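Aspartokinase (Synechocystis, PDB 3L76) probably catalyses the ATP-dependent phosphorylation of aspartate that opens the branched pathway to lysine and threonine, and binds both amino acids at its ACT domains. Local coordinates at residues A439-P453 against W516-V530. Numbering follows the deposited sequence.
Sequences ALDQDQAQIAIRHVP and WLDAAIVVNKAIAKV
Trp516 meets Pro453 through a CH-pi contact: Pro453 CD stands 3.6 Å from the centroid of the Trp516 six-membered ring, 18° off its normal, hence over the face. Ile449 CD1 reaches the ring edge, and Val452 CG2 packs obliquely against Trp516 CZ3; Met458, Gln461 and Leu462 of helix 458-468 also touch Trp516. The type II turn Trp516-Ala519 then brings Asp518 O to the edge of the His451 ring, nearest CD2.

Segment 520-524 runs antiparallel to 444-453, their axes at 161°. Val522 N to Ala448 O and Ala448 N to Val522 O are nearly straight bonds of 3.0 Å, whereas Ala520 N to Arg450 O is weak. Ile521 CG2 and Val523 CB pack on Ile447, on the face covered by helix 499-512; Ala448 and Val522 lie on the other.

Pairing breaks at Lys525-Ala526, where Asn524 OD1 accepts from Ala526 N, an Asx turn. Ile527 (chi1 64°) sends CD1 to 3.8 Å from Gln446 CB. Lys529 resumes pairing with Asp441, while its NZ salt-bridges Asp474 of a lysine pocket. Backbone bonding thus sets the register linking one ACT domain to the next, and apolar packing joins it to the threonine pocket that holds Val452; the bound threonine also touches Pro453.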
loop_
_atom_site.group_PDB
_atom_site.type_symbol
_atom_site.label_atom_id
_atom_site.label_comp_id
_atom_site.label_asym_id
_atom_site.label_seq_id
_atom_site.Cartn_x
_atom_site.Cartn_y
_atom_site.Cartn_z
ATOM N N ALA A 439 31.070 -25.756 -4.866
ATOM C CA ALA A 439 29.690 -25.782 -5.325
ATOM C C ALA A 439 29.504 -26.584 -6.614
ATOM O O ALA A 439 30.455 -26.850 -7.347
ATOM C CB ALA A 439 29.163 -24.370 -5.490
ATOM N N LEU A 440 28.256 -26.945 -6.878
ATOM C CA LEU A 440 27.910 -27.809 -7.977
ATOM C C LEU A 440 26.702 -27.294 -8.736
ATOM O O LEU A 440 25.680 -27.006 -8.137
ATOM C CB LEU A 440 27.584 -29.207 -7.454
ATOM C CG LEU A 440 27.321 -30.237 -8.570
ATOM C CD1 LEU A 440 28.615 -30.621 -9.296
ATOM C CD2 LEU A 440 26.638 -31.474 -8.034
ATOM N N ASP A 441 26.801 -27.186 -10.055
ATOM C CA ASP A 441 25.613 -26.894 -10.845
ATOM C C ASP A 441 25.349 -27.993 -11.883
ATOM O O ASP A 441 26.185 -28.254 -12.761
ATOM C CB ASP A 441 25.704 -25.512 -11.489
ATOM C CG ASP A 441 24.433 -25.128 -12.218
ATOM O OD1 ASP A 441 23.627 -26.023 -12.538
ATOM O OD2 ASP A 441 24.234 -23.928 -12.474
ATOM N N GLN A 442 24.186 -28.636 -11.771
ATOM C CA GLN A 442 23.829 -29.723 -12.675
ATOM C C GLN A 442 22.556 -29.463 -13.488
ATOM O O GLN A 442 21.972 -30.382 -14.042
ATOM C CB GLN A 442 23.749 -31.051 -11.916
ATOM C CG GLN A 442 23.203 -30.926 -10.519
ATOM C CD GLN A 442 23.106 -32.252 -9.779
ATOM O OE1 GLN A 442 23.014 -33.322 -10.388
ATOM N NE2 GLN A 442 23.114 -32.185 -8.453
ATOM N N ASP A 443 22.152 -28.204 -13.581
ATOM C CA ASP A 443 20.961 -27.821 -14.332
ATOM C C ASP A 443 21.320 -27.209 -15.675
ATOM O O ASP A 443 20.474 -26.610 -16.345
ATOM C CB ASP A 443 20.135 -26.808 -13.540
ATOM C CG ASP A 443 19.369 -27.442 -12.401
ATOM O OD1 ASP A 443 20.002 -28.063 -11.523
ATOM O OD2 ASP A 443 18.127 -27.312 -12.382
ATOM N N GLN A 444 22.576 -27.357 -16.069
ATOM C CA GLN A 444 23.080 -26.656 -17.237
ATOM C C GLN A 444 23.312 -27.572 -18.421
ATOM O O GLN A 444 23.488 -28.768 -18.260
ATOM C CB GLN A 444 24.375 -25.946 -16.885
ATOM C CG GLN A 444 24.413 -24.501 -17.317
ATOM C CD GLN A 444 23.748 -23.569 -16.325
ATOM O OE1 GLN A 444 24.370 -22.666 -15.785
ATOM N NE2 GLN A 444 22.477 -23.799 -16.078
ATOM N N ALA A 445 23.314 -26.994 -19.612
ATOM C CA ALA A 445 23.678 -27.723 -20.821
ATOM C C ALA A 445 24.896 -27.095 -21.503
ATOM O O ALA A 445 25.015 -25.876 -21.607
ATOM C CB ALA A 445 22.501 -27.763 -21.787
ATOM N N GLN A 446 25.804 -27.930 -21.976
ATOM C CA GLN A 446 26.940 -27.425 -22.734
ATOM C C GLN A 446 26.568 -27.271 -24.197
ATOM O O GLN A 446 25.941 -28.142 -24.784
ATOM C CB GLN A 446 28.127 -28.360 -22.591
ATOM C CG GLN A 446 29.314 -28.004 -23.461
ATOM C CD GLN A 446 30.310 -29.144 -23.544
ATOM O OE1 GLN A 446 31.414 -29.055 -23.024
ATOM N NE2 GLN A 446 29.908 -30.231 -24.180
ATOM N N ILE A 447 26.928 -26.142 -24.779
ATOM C CA ILE A 447 26.734 -25.943 -26.202
ATOM C C ILE A 447 28.013 -25.376 -26.792
ATOM O O ILE A 447 28.503 -24.341 -26.353
ATOM C CB ILE A 447 25.573 -24.981 -26.512
ATOM C CG1 ILE A 447 24.288 -25.461 -25.850
ATOM C CG2 ILE A 447 25.379 -24.852 -28.024
ATOM C CD1 ILE A 447 23.107 -24.588 -26.158
ATOM N N ALA A 448 28.556 -26.060 -27.786
ATOM C CA ALA A 448 29.775 -25.606 -28.411
ATOM C C ALA A 448 29.521 -25.268 -29.849
ATOM O O ALA A 448 28.793 -25.959 -30.557
ATOM C CB ALA A 448 30.872 -26.645 -28.302
ATOM N N ILE A 449 30.133 -24.184 -30.281
ATOM C CA ILE A 449 30.087 -23.854 -31.672
ATOM C C ILE A 449 31.487 -24.015 -32.290
ATOM O O ILE A 449 32.407 -23.249 -32.023
ATOM C CB ILE A 449 29.323 -22.512 -31.909
ATOM C CG1 ILE A 449 30.007 -21.654 -32.940
ATOM C CG2 ILE A 449 29.044 -21.768 -30.595
ATOM C CD1 ILE A 449 29.808 -22.167 -34.347
ATOM N N ARG A 450 31.640 -25.076 -33.079
ATOM C CA ARG A 450 32.918 -25.430 -33.698
ATOM C C ARG A 450 33.305 -24.452 -34.811
ATOM O O ARG A 450 32.471 -24.070 -35.627
ATOM C CB ARG A 450 32.861 -26.844 -34.297
ATOM C CG ARG A 450 32.572 -28.004 -33.336
ATOM C CD ARG A 450 33.799 -28.452 -32.596
ATOM N NE ARG A 450 33.557 -29.670 -31.835
ATOM C CZ ARG A 450 34.430 -30.179 -30.968
ATOM N NH1 ARG A 450 35.583 -29.563 -30.762
ATOM N NH2 ARG A 450 34.152 -31.292 -30.302
ATOM N N HIS A 451 34.569 -24.045 -34.828
ATOM C CA HIS A 451 35.135 -23.322 -35.966
ATOM C C HIS A 451 34.617 -21.910 -36.197
ATOM O O HIS A 451 34.238 -21.563 -37.313
ATOM C CB HIS A 451 34.991 -24.141 -37.254
ATOM C CG HIS A 451 35.869 -25.348 -37.289
ATOM N ND1 HIS A 451 37.068 -25.409 -36.614
ATOM C CD2 HIS A 451 35.728 -26.539 -37.909
ATOM C CE1 HIS A 451 37.628 -26.584 -36.822
ATOM N NE2 HIS A 451 36.836 -27.287 -37.606
ATOM N N VAL A 452 34.634 -21.090 -35.156
ATOM C CA VAL A 452 34.265 -19.692 -35.306
ATOM C C VAL A 452 35.461 -18.982 -35.900
ATOM O O VAL A 452 36.577 -19.107 -35.384
ATOM C CB VAL A 452 33.871 -19.048 -33.940
ATOM C CG1 VAL A 452 33.581 -17.565 -34.094
ATOM C CG2 VAL A 452 32.671 -19.747 -33.332
ATOM N N PRO A 453 35.244 -18.256 -37.006
ATOM C CA PRO A 453 36.319 -17.462 -37.617
ATOM C C PRO A 453 36.990 -16.573 -36.575
ATOM O O PRO A 453 36.308 -15.816 -35.875
ATOM C CB PRO A 453 35.577 -16.599 -38.648
ATOM C CG PRO A 453 34.354 -17.389 -38.995
ATOM C CD PRO A 453 33.961 -18.092 -37.711
ATOM N N TRP A 516 29.887 -20.539 -42.499
ATOM C CA TRP A 516 31.224 -20.612 -41.933
ATOM C C TRP A 516 31.773 -21.993 -42.282
ATOM O O TRP A 516 31.172 -22.999 -41.925
ATOM C CB TRP A 516 31.193 -20.433 -40.414
ATOM C CG TRP A 516 30.860 -19.057 -39.952
ATOM C CD1 TRP A 516 30.718 -17.943 -40.726
ATOM C CD2 TRP A 516 30.644 -18.638 -38.603
ATOM N NE1 TRP A 516 30.414 -16.856 -39.942
ATOM C CE2 TRP A 516 30.361 -17.254 -38.635
ATOM C CE3 TRP A 516 30.660 -19.294 -37.372
ATOM C CZ2 TRP A 516 30.096 -16.518 -37.481
ATOM C CZ3 TRP A 516 30.383 -18.560 -36.221
ATOM C CH2 TRP A 516 30.106 -17.188 -36.287
ATOM N N LEU A 517 32.898 -22.046 -42.987
ATOM C CA LEU A 517 33.503 -23.329 -43.349
ATOM C C LEU A 517 33.625 -24.264 -42.143
ATOM O O LEU A 517 34.273 -23.926 -41.157
ATOM C CB LEU A 517 34.888 -23.109 -43.958
ATOM C CG LEU A 517 35.564 -24.200 -44.812
ATOM C CD1 LEU A 517 37.100 -24.228 -44.684
ATOM C CD2 LEU A 517 34.931 -25.618 -44.820
ATOM N N ASP A 518 32.992 -25.431 -42.224
ATOM C CA ASP A 518 33.096 -26.451 -41.174
ATOM C C ASP A 518 32.570 -26.042 -39.798
ATOM O O ASP A 518 32.857 -26.712 -38.808
ATOM C CB ASP A 518 34.543 -26.926 -41.020
ATOM C CG ASP A 518 35.027 -27.730 -42.205
ATOM O OD1 ASP A 518 36.254 -27.755 -42.429
ATOM O OD2 ASP A 518 34.187 -28.332 -42.906
ATOM N N ALA A 519 31.818 -24.950 -39.716
ATOM C CA ALA A 519 31.217 -24.575 -38.450
ATOM C C ALA A 519 30.164 -25.611 -38.067
ATOM O O ALA A 519 29.674 -26.347 -38.905
ATOM C CB ALA A 519 30.614 -23.183 -38.530
ATOM N N ALA A 520 29.818 -25.672 -36.794
ATOM C CA ALA A 520 28.855 -26.659 -36.341
ATOM C C ALA A 520 28.407 -26.348 -34.929
ATOM O O ALA A 520 29.141 -25.715 -34.171
ATOM C CB ALA A 520 29.461 -28.045 -36.404
ATOM N N ILE A 521 27.205 -26.798 -34.581
ATOM C CA ILE A 521 26.677 -26.615 -33.236
ATOM C C ILE A 521 26.395 -27.967 -32.635
ATOM O O ILE A 521 25.695 -28.773 -33.228
ATOM C CB ILE A 521 25.383 -25.782 -33.220
ATOM C CG1 ILE A 521 25.670 -24.353 -33.651
ATOM C CG2 ILE A 521 24.761 -25.768 -31.821
ATOM C CD1 ILE A 521 24.461 -23.507 -33.652
ATOM N N VAL A 522 26.949 -28.213 -31.455
ATOM C CA VAL A 522 26.734 -29.468 -30.769
ATOM C C VAL A 522 26.374 -29.214 -29.313
ATOM O O VAL A 522 27.080 -28.503 -28.606
ATOM C CB VAL A 522 27.962 -30.403 -30.881
ATOM C CG1 VAL A 522 29.268 -29.621 -30.741
ATOM C CG2 VAL A 522 27.876 -31.517 -29.844
ATOM N N VAL A 523 25.262 -29.787 -28.875
ATOM C CA VAL A 523 24.861 -29.655 -27.485
ATOM C C VAL A 523 25.028 -30.955 -26.710
ATOM O O VAL A 523 24.831 -32.036 -27.245
ATOM C CB VAL A 523 23.436 -29.080 -27.339
ATOM C CG1 VAL A 523 22.786 -28.940 -28.685
ATOM C CG2 VAL A 523 22.604 -29.913 -26.395
ATOM N N ASN A 524 25.440 -30.822 -25.454
ATOM C CA ASN A 524 25.611 -31.941 -24.544
ATOM C C ASN A 524 24.962 -31.573 -23.220
ATOM O O ASN A 524 25.474 -30.738 -22.484
ATOM C CB ASN A 524 27.095 -32.250 -24.349
ATOM C CG ASN A 524 27.348 -33.294 -23.272
ATOM O OD1 ASN A 524 26.435 -33.974 -22.822
ATOM N ND2 ASN A 524 28.598 -33.420 -22.858
ATOM N N LYS A 525 23.821 -32.189 -22.935
ATOM C CA LYS A 525 23.029 -31.857 -21.763
ATOM C C LYS A 525 23.570 -32.496 -20.498
ATOM O O LYS A 525 23.317 -32.008 -19.409
ATOM C CB LYS A 525 21.573 -32.285 -21.951
ATOM C CG LYS A 525 20.715 -31.323 -22.743
ATOM C CD LYS A 525 19.242 -31.645 -22.571
ATOM C CE LYS A 525 18.371 -30.486 -23.021
ATOM N NZ LYS A 525 16.938 -30.711 -22.698
ATOM N N ALA A 526 24.313 -33.587 -20.642
ATOM C CA ALA A 526 24.727 -34.381 -19.487
ATOM C C ALA A 526 26.043 -33.922 -18.884
ATOM O O ALA A 526 27.024 -34.659 -18.876
ATOM C CB ALA A 526 24.797 -35.851 -19.848
ATOM N N ILE A 527 26.045 -32.702 -18.366
ATOM C CA ILE A 527 27.224 -32.132 -17.724
ATOM C C ILE A 527 26.889 -31.572 -16.348
ATOM O O ILE A 527 25.762 -31.151 -16.087
ATOM C CB ILE A 527 27.820 -30.990 -18.552
ATOM C CG1 ILE A 527 26.814 -29.839 -18.638
ATOM C CG2 ILE A 527 28.247 -31.490 -19.939
ATOM C CD1 ILE A 527 27.433 -28.477 -18.858
ATOM N N ALA A 528 27.882 -31.577 -15.470
ATOM C CA ALA A 528 27.792 -30.892 -14.195
ATOM C C ALA A 528 28.958 -29.927 -14.081
ATOM O O ALA A 528 30.023 -30.167 -14.653
ATOM C CB ALA A 528 27.831 -31.876 -13.076
ATOM N N LYS A 529 28.763 -28.834 -13.352
ATOM C CA LYS A 529 29.856 -27.910 -13.074
ATOM C C LYS A 529 30.250 -27.923 -11.600
ATOM O O LYS A 529 29.421 -27.706 -10.728
ATOM C CB LYS A 529 29.516 -26.485 -13.513
ATOM C CG LYS A 529 30.702 -25.533 -13.371
ATOM C CD LYS A 529 30.354 -24.133 -13.776
ATOM C CE LYS A 529 29.292 -23.547 -12.869
ATOM N NZ LYS A 529 28.982 -22.136 -13.232
ATOM N N VAL A 530 31.523 -28.187 -11.335
ATOM C CA VAL A 530 32.039 -28.235 -9.977
ATOM C C VAL A 530 33.002 -27.081 -9.837
ATOM O O VAL A 530 33.891 -26.905 -10.668
ATOM C CB VAL A 530 32.797 -29.538 -9.692
ATOM C CG1 VAL A 530 32.703 -29.878 -8.238
ATOM C CG2 VAL A 530 32.231 -30.661 -10.509
HETATM O O HOH W 1 29.879 -24.993 -9.646
#